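Local atomic coordinates of naphthalene dioxygenase small subunit (Rhodococcus sp., PDB entry 2B1X), a protein that forms the small (beta) subunit of naphthalene 1,2-dioxygenase, a Rieske non-heme iron oxygenase that adds dioxygen to naphthalene, and probably plays a mainly structural part. Residues B[14-17]-B[18-22]; B[32-35]-B[36-39]; B[73-76]-B[77-81]. All blocks are in the same frame, centred on the assembly; numbering follows the deposited sequence.

Contact 1 (B[14-17]-B[18-22]); sequences EITE and WLYME
Thr16 carries its CG2 methyl anti to the backbone N and Tyr20 swings its ring anti to its own carbonyl carbon (chi1 -63°), and these two choices bring methyl and phenol alongside each other, one helical turn apart and pointing the same way. The methyl reaches well along the ring: Thr16 CG2 is 3.6 Å from Tyr20 CZ. At the root of the ring the backbone takes over, with Thr16 O lying 3.5 Å above the plane of the Tyr20 ring and offset toward its rim. The same carbonyl accepts the amide of Tyr20, the Tyr20 N to Thr16 O distance being 3.1 Å. The oxygen that takes the helix bond is thus also the one lying against the root of the ring, while Thr16 OG1 turns back to the carbonyl of Val12. An alanine in place of Tyr20 is likely to leave the Thr16 methyl without its aromatic neighbour and open a gap against Val102 of a second copy of the subunit, on which the ring packs. Three further backbone bonds of the i to i+4 kind join the two segments, the straightest linking Met21 N to Glu17 O at 2.9 Å (158° at the hydrogen). Beyond it the Met21 chain bends twice and lays its methyl CE 3.6 Å above the plane of the Trp18 ring, toward the rim. This is the long helix of an NTF2-like alpha-plus-beta fold. Ile15 and Leu19 press on Val115 of strand 112-124 and on strands 94-106 and 132-145, whereas Trp18 rests on Leu142 of strand 132-145 and Met151 of strand 148-158.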
loop_
_atom_site.group_PDB
_atom_site.type_symbol
_atom_site.label_atom_id
_atom_site.label_comp_id
_atom_site.label_asym_id
_atom_site.label_seq_id
_atom_site.Cartn_x
_atom_site.Cartn_y
_atom_site.Cartn_z
ATOM N N GLU B 14 19.584 -12.997 -30.935
ATOM C CA GLU B 14 20.752 -13.190 -30.105
ATOM C C GLU B 14 20.806 -12.179 -28.962
ATOM O O GLU B 14 21.060 -12.552 -27.814
ATOM C CB GLU B 14 22.027 -13.122 -30.953
ATOM C CG GLU B 14 22.210 -14.309 -31.888
ATOM C CD GLU B 14 23.520 -14.257 -32.667
ATOM O OE1 GLU B 14 24.312 -13.289 -32.477
ATOM O OE2 GLU B 14 23.763 -15.197 -33.477
ATOM N N ILE B 15 20.567 -10.908 -29.285
ATOM C CA ILE B 15 20.621 -9.844 -28.292
ATOM C C ILE B 15 19.508 -10.030 -27.264
ATOM O O ILE B 15 19.742 -9.942 -26.058
ATOM C CB ILE B 15 20.604 -8.447 -28.958
ATOM C CG1 ILE B 15 21.996 -8.162 -29.558
ATOM C CG2 ILE B 15 20.217 -7.373 -27.964
ATOM C CD1 ILE B 15 22.087 -6.942 -30.467
ATOM N N THR B 16 18.323 -10.355 -27.750
ATOM C CA THR B 16 17.185 -10.592 -26.870
ATOM C C THR B 16 17.498 -11.761 -25.931
ATOM O O THR B 16 17.345 -11.626 -24.723
ATOM C CB THR B 16 15.904 -10.783 -27.688
ATOM O OG1 THR B 16 15.674 -9.589 -28.455
ATOM C CG2 THR B 16 14.669 -10.879 -26.771
ATOM N N GLU B 17 18.024 -12.860 -26.484
ATOM C CA GLU B 17 18.395 -14.017 -25.680
ATOM C C GLU B 17 19.487 -13.650 -24.684
ATOM O O GLU B 17 19.479 -14.125 -23.554
ATOM C CB GLU B 17 18.768 -15.225 -26.555
ATOM C CG GLU B 17 17.507 -15.850 -27.185
ATOM C CD GLU B 17 17.730 -17.145 -27.965
ATOM O OE1 GLU B 17 18.874 -17.424 -28.425
ATOM O OE2 GLU B 17 16.722 -17.886 -28.146
ATOM N N TRP B 18 20.417 -12.791 -25.098
ATOM C CA TRP B 18 21.489 -12.349 -24.210
ATOM C C TRP B 18 20.884 -11.578 -23.016
ATOM O O TRP B 18 21.254 -11.800 -21.861
ATOM C CB TRP B 18 22.500 -11.508 -24.991
ATOM C CG TRP B 18 23.755 -11.170 -24.231
ATOM C CD1 TRP B 18 24.973 -11.815 -24.314
ATOM C CD2 TRP B 18 23.928 -10.102 -23.294
ATOM N NE1 TRP B 18 25.879 -11.204 -23.479
ATOM C CE2 TRP B 18 25.264 -10.153 -22.842
ATOM C CE3 TRP B 18 23.085 -9.096 -22.789
ATOM C CZ2 TRP B 18 25.780 -9.236 -21.909
ATOM C CZ3 TRP B 18 23.588 -8.195 -21.853
ATOM C CH2 TRP B 18 24.930 -8.272 -21.425
ATOM N N LEU B 19 19.925 -10.706 -23.287
ATOM C CA LEU B 19 19.302 -9.931 -22.214
ATOM C C LEU B 19 18.570 -10.822 -21.222
ATOM O O LEU B 19 18.588 -10.576 -20.004
ATOM C CB LEU B 19 18.323 -8.897 -22.788
ATOM C CG LEU B 19 18.885 -7.666 -23.480
ATOM C CD1 LEU B 19 17.769 -6.840 -24.033
ATOM C CD2 LEU B 19 19.697 -6.848 -22.477
ATOM N N TYR B 20 17.917 -11.862 -21.731
ATOM C CA TYR B 20 17.150 -12.733 -20.844
ATOM C C TYR B 20 18.101 -13.601 -20.026
ATOM O O TYR B 20 17.820 -13.895 -18.877
ATOM C CB TYR B 20 16.145 -13.591 -21.619
ATOM C CG TYR B 20 15.066 -12.838 -22.352
ATOM C CD1 TYR B 20 14.336 -13.470 -23.349
ATOM C CD2 TYR B 20 14.703 -11.516 -22.008
ATOM C CE1 TYR B 20 13.321 -12.834 -24.024
ATOM C CE2 TYR B 20 13.646 -10.848 -22.689
ATOM C CZ TYR B 20 12.970 -11.523 -23.696
ATOM O OH TYR B 20 11.930 -10.941 -24.417
ATOM N N MET B 21 19.219 -14.001 -20.620
ATOM C CA MET B 21 20.267 -14.744 -19.902
ATOM C C MET B 21 20.905 -13.881 -18.800
ATOM O O MET B 21 21.230 -14.363 -17.716
ATOM C CB MET B 21 21.322 -15.221 -20.902
ATOM C CG MET B 21 22.616 -15.846 -20.300
ATOM S SD MET B 21 23.836 -14.591 -19.755
ATOM C CE MET B 21 24.421 -13.879 -21.341
ATOM N N GLU B 22 21.078 -12.598 -19.093
ATOM C CA GLU B 22 21.683 -11.682 -18.152
ATOM C C GLU B 22 20.777 -11.526 -16.941
ATOM O O GLU B 22 21.238 -11.636 -15.810
ATOM C CB GLU B 22 21.904 -10.311 -18.798
ATOM C CG GLU B 22 22.765 -9.385 -17.943
ATOM C CD GLU B 22 22.337 -7.919 -17.984
ATOM O OE1 GLU B 22 21.565 -7.526 -18.890
ATOM O OE2 GLU B 22 22.808 -7.134 -17.127
#

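Contact 2 (B[32-35]-B[36-39]); sequences REWL and ALVT
A type I beta turn from Leu35 to Val38 carries the chain out of helix 31-35 and into the short strand 38-39, and across this helix-to-strand junction Trp34 receives Val38 on its ring. The contact is a CH-pi interaction: Val38 CG1 sits 4.0 Å from the centroid of the six-membered ring of Trp34, only 19° off the ring normal. Its closest ring atom is Trp34 CH2, 3.8 Å from Val38 CG1, so the methyl lies over the outer part of the indole. Setting CG1 anti to the carbonyl carbon (chi1 -48°) puts it there, at the price of wedging CG2 between the backbone N and the carbonyl carbon.

Leu37 takes a different route to the same indole. Its side chain meets that of Trp34 at about a right angle, with Leu37 CD1 4.2 Å from Trp34 CD1. The backbone bonds are those of a helix giving way to a turn: Ala36 N has just weak bonds, to the carbonyls of Arg32 and Glu33, while Leu37 N reaches Trp34 O at 2.8 Å from well above the carbonyl plane. Farther afield, Arg32 makes a salt bridge with Glu82, and the backbones of Leu37 and Thr39 bond to Met151, tying the exit from the turn to strand 148-158. The turn itself is closed by Val38 N donating to Leu35 O at 3.3 Å, and Val38 CG2 lies at that same distance from the oxygen, so one carbonyl meets both the amide and a methyl of the residue three places on.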
loop_
_atom_site.group_PDB
_atom_site.type_symbol
_atom_site.label_atom_id
_atom_site.label_comp_id
_atom_site.label_asym_id
_atom_site.label_seq_id
_atom_site.Cartn_x
_atom_site.Cartn_y
_atom_site.Cartn_z
ATOM N N ARG B 32 29.140 -13.406 -9.955
ATOM C CA ARG B 32 30.464 -13.659 -10.512
ATOM C C ARG B 32 30.335 -13.958 -12.008
ATOM O O ARG B 32 31.073 -13.406 -12.828
ATOM C CB ARG B 32 31.133 -14.810 -9.748
ATOM C CG ARG B 32 32.531 -15.226 -10.244
ATOM C CD ARG B 32 33.509 -14.083 -10.409
ATOM N NE ARG B 32 33.795 -13.370 -9.166
ATOM C CZ ARG B 32 34.622 -12.324 -9.077
ATOM N NH1 ARG B 32 35.262 -11.881 -10.162
ATOM N NH2 ARG B 32 34.822 -11.729 -7.909
ATOM N N GLU B 33 29.361 -14.793 -12.358
ATOM C CA GLU B 33 29.040 -15.060 -13.762
ATOM C C GLU B 33 28.601 -13.815 -14.510
ATOM O O GLU B 33 28.988 -13.628 -15.644
ATOM C CB GLU B 33 27.957 -16.129 -13.889
ATOM C CG GLU B 33 28.437 -17.498 -13.438
ATOM C CD GLU B 33 27.479 -18.614 -13.818
ATOM O OE1 GLU B 33 27.017 -18.654 -14.989
ATOM O OE2 GLU B 33 27.193 -19.460 -12.937
ATOM N N TRP B 34 27.778 -12.984 -13.875
ATOM C CA TRP B 34 27.329 -11.745 -14.491
ATOM C C TRP B 34 28.528 -10.829 -14.769
ATOM O O TRP B 34 28.609 -10.193 -15.830
ATOM C CB TRP B 34 26.307 -11.034 -13.603
ATOM C CG TRP B 34 25.834 -9.736 -14.192
ATOM C CD1 TRP B 34 24.795 -9.548 -15.078
ATOM C CD2 TRP B 34 26.399 -8.455 -13.970
ATOM N NE1 TRP B 34 24.680 -8.216 -15.394
ATOM C CE2 TRP B 34 25.655 -7.521 -14.733
ATOM C CE3 TRP B 34 27.456 -7.985 -13.184
ATOM C CZ2 TRP B 34 25.935 -6.139 -14.729
ATOM C CZ3 TRP B 34 27.749 -6.603 -13.201
ATOM C CH2 TRP B 34 26.988 -5.709 -13.965
ATOM N N LEU B 35 29.458 -10.766 -13.817
ATOM C CA LEU B 35 30.613 -9.898 -13.957
ATOM C C LEU B 35 31.425 -10.207 -15.232
ATOM O O LEU B 35 32.014 -9.309 -15.816
ATOM C CB LEU B 35 31.486 -9.951 -12.695
ATOM C CG LEU B 35 32.502 -8.811 -12.526
ATOM C CD1 LEU B 35 31.805 -7.435 -12.483
ATOM C CD2 LEU B 35 33.377 -9.036 -11.303
ATOM N N ALA B 36 31.414 -11.471 -15.665
ATOM C CA ALA B 36 32.084 -11.898 -16.883
ATOM C C ALA B 36 31.410 -11.345 -18.163
ATOM O O ALA B 36 32.005 -11.394 -19.239
ATOM C CB ALA B 36 32.180 -13.433 -16.936
ATOM N N LEU B 37 30.186 -10.816 -18.047
ATOM C CA LEU B 37 29.500 -10.256 -19.213
ATOM C C LEU B 37 29.869 -8.808 -19.473
ATOM O O LEU B 37 29.397 -8.196 -20.438
ATOM C CB LEU B 37 27.978 -10.369 -19.063
ATOM C CG LEU B 37 27.417 -11.755 -18.772
ATOM C CD1 LEU B 37 25.903 -11.658 -18.508
ATOM C CD2 LEU B 37 27.746 -12.720 -19.901
ATOM N N VAL B 38 30.708 -8.240 -18.620
ATOM C CA VAL B 38 30.973 -6.824 -18.772
ATOM C C VAL B 38 32.327 -6.551 -19.344
ATOM O O VAL B 38 33.240 -7.353 -19.292
ATOM C CB VAL B 38 30.738 -5.961 -17.483
ATOM C CG1 VAL B 38 29.369 -6.285 -16.839
ATOM C CG2 VAL B 38 31.899 -6.114 -16.498
ATOM N N THR B 39 32.424 -5.368 -19.888
ATOM C CA THR B 39 33.561 -4.960 -20.634
ATOM C C THR B 39 34.553 -4.238 -19.713
ATOM O O THR B 39 34.204 -3.756 -18.621
ATOM C CB THR B 39 32.998 -4.081 -21.765
ATOM O OG1 THR B 39 33.642 -4.408 -23.000
ATOM C CG2 THR B 39 33.224 -2.605 -21.503
#

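Contact 3 (B[73-76]-B[77-81]); sequences SMEM and RVLRL
Arg77 and Met74 meet on helix 71-81, an alpha-helix whose side chains face the large subunit on one flank and helix 31-35 on another. Followed outward, Arg77 starts with CB over the preceding turn, 3.3 Å from Met74 O. With CG anti to the backbone N (chi1 -161°) the chain first runs extended, then bends at chi3 (-62°) near the thioether, where Arg77 CD lies 3.9 Å from Met74 SD. Met74 SD stands at the edge of the guanidinium, near its plane, 4.2 Å from Arg77 NE, and the two side chains cross at a slant. NE itself is held by a salt bridge to Asp69, whose other carboxylate oxygen takes the hydroxyl of Ser73; the one acid therefore probably steadies both ends of this turn. At the tip, NH1 donates to the carbonyl of Ser365 of the large subunit, so the charged end is shared between the two subunits.

Arg80, one turn on, has its own mates across the interface, a salt bridge to Asp371 and a hydrogen bond to Gln370, both of the large subunit. Met76 folds back over the backbone, its CE 3.6 Å from Arg77 N.

Glu75 and Leu79 form another ridge of the helix, lying side by side and touching His313 of the large subunit. Beneath them is a short, straight backbone bond, Leu79 N to Glu75 O at 2.7 Å (167° at the hydrogen), and Leu79 CG comes to 3.4 Å from the same oxygen. The side chains themselves touch through carbon alone: Leu79 CD1 lies 3.7 Å from Glu75 CG.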
loop_
_atom_site.group_PDB
_atom_site.type_symbol
_atom_site.label_atom_id
_atom_site.label_comp_id
_atom_site.label_asym_id
_atom_site.label_seq_id
_atom_site.Cartn_x
_atom_site.Cartn_y
_atom_site.Cartn_z
ATOM N N SER B 73 34.876 -0.784 -9.899
ATOM C CA SER B 73 33.925 -0.583 -8.805
ATOM C C SER B 73 32.819 -1.624 -8.839
ATOM O O SER B 73 32.310 -2.027 -7.803
ATOM C CB SER B 73 33.349 0.835 -8.823
ATOM O OG SER B 73 32.584 1.053 -9.980
ATOM N N MET B 74 32.442 -2.053 -10.036
ATOM C CA MET B 74 31.503 -3.158 -10.194
ATOM C C MET B 74 32.099 -4.456 -9.640
ATOM O O MET B 74 31.384 -5.264 -9.048
ATOM C CB MET B 74 31.136 -3.320 -11.671
ATOM C CG MET B 74 29.890 -4.120 -11.967
ATOM S SD MET B 74 28.418 -3.653 -10.926
ATOM C CE MET B 74 27.795 -2.276 -11.794
ATOM N N GLU B 75 33.407 -4.656 -9.830
ATOM C CA GLU B 75 34.090 -5.811 -9.255
ATOM C C GLU B 75 34.010 -5.805 -7.728
ATOM O O GLU B 75 33.666 -6.826 -7.106
ATOM C CB GLU B 75 35.559 -5.872 -9.720
ATOM C CG GLU B 75 36.317 -7.074 -9.176
ATOM C CD GLU B 75 37.710 -7.197 -9.747
ATOM O OE1 GLU B 75 38.375 -6.146 -9.940
ATOM O OE2 GLU B 75 38.146 -8.336 -10.014
ATOM N N MET B 76 34.340 -4.656 -7.143
ATOM C CA MET B 76 34.197 -4.441 -5.706
ATOM C C MET B 76 32.786 -4.795 -5.195
ATOM O O MET B 76 32.642 -5.458 -4.176
ATOM C CB MET B 76 34.494 -2.983 -5.357
ATOM C CG MET B 76 34.647 -2.730 -3.858
ATOM S SD MET B 76 33.727 -1.312 -3.318
ATOM C CE MET B 76 32.129 -1.994 -3.235
ATOM N N ARG B 77 31.772 -4.378 -5.943
ATOM C CA ARG B 77 30.359 -4.627 -5.604
ATOM C C ARG B 77 30.133 -6.138 -5.516
ATOM O O ARG B 77 29.507 -6.610 -4.567
ATOM C CB ARG B 77 29.440 -3.971 -6.660
ATOM C CG ARG B 77 27.991 -3.736 -6.260
ATOM C CD ARG B 77 27.189 -2.866 -7.275
ATOM N NE ARG B 77 27.733 -1.502 -7.415
ATOM C CZ ARG B 77 27.557 -0.513 -6.522
ATOM N NH1 ARG B 77 26.821 -0.700 -5.428
ATOM N NH2 ARG B 77 28.114 0.682 -6.723
ATOM N N VAL B 78 30.694 -6.890 -6.471
ATOM C CA VAL B 78 30.535 -8.344 -6.515
ATOM C C VAL B 78 31.400 -8.992 -5.431
ATOM O O VAL B 78 30.966 -9.902 -4.726
ATOM C CB VAL B 78 30.848 -8.922 -7.925
ATOM C CG1 VAL B 78 30.893 -10.462 -7.919
ATOM C CG2 VAL B 78 29.842 -8.402 -8.968
ATOM N N LEU B 79 32.618 -8.515 -5.273
ATOM C CA LEU B 79 33.482 -9.048 -4.223
ATOM C C LEU B 79 32.783 -8.887 -2.868
ATOM O O LEU B 79 32.850 -9.765 -2.048
ATOM C CB LEU B 79 34.849 -8.365 -4.217
ATOM C CG LEU B 79 35.795 -8.811 -5.334
ATOM C CD1 LEU B 79 36.924 -7.763 -5.546
ATOM C CD2 LEU B 79 36.370 -10.212 -5.024
ATOM N N ARG B 80 32.105 -7.768 -2.655
ATOM C CA ARG B 80 31.445 -7.526 -1.379
ATOM C C ARG B 80 30.372 -8.594 -1.136
ATOM O O ARG B 80 30.310 -9.192 -0.073
ATOM C CB ARG B 80 30.828 -6.133 -1.354
ATOM C CG ARG B 80 30.468 -5.642 0.038
ATOM C CD ARG B 80 29.697 -4.345 0.033
ATOM N NE ARG B 80 28.266 -4.547 0.040
ATOM C CZ ARG B 80 27.566 -4.938 1.105
ATOM N NH1 ARG B 80 28.164 -5.175 2.256
ATOM N NH2 ARG B 80 26.245 -5.048 1.030
ATOM N N LEU B 81 29.564 -8.845 -2.158
ATOM C CA LEU B 81 28.506 -9.860 -2.095
ATOM C C LEU B 81 29.014 -11.296 -1.912
ATOM O O LEU B 81 28.239 -12.163 -1.529
ATOM C CB LEU B 81 27.587 -9.749 -3.313
ATOM C CG LEU B 81 26.774 -8.454 -3.401
ATOM C CD1 LEU B 81 26.313 -8.174 -4.821
ATOM C CD2 LEU B 81 25.552 -8.463 -2.406
#

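Contact 2 is the middle member of the three. Toward contact 1, Trp34 NE1 is 2.8 Å from Glu22 OE2, a probable hydrogen bond, and Leu37 CB packs on Trp18 CZ2 at 3.8 Å. Toward contact 3, the other end of the same indole meets the methionine, Trp34 CZ3 lying 3.5 Å from Met74 CG. Centres of contacts 1 and 2 are about 14 Å apart and those of 2 and 3 about 11 Å, whereas contacts 1 and 3 do not touch, their nearest atoms being about 9 Å apart. The series runs from the sheet-packed long helix to the large-subunit interface; in this family the Rieske centre and catalytic iron belong to the large subunit.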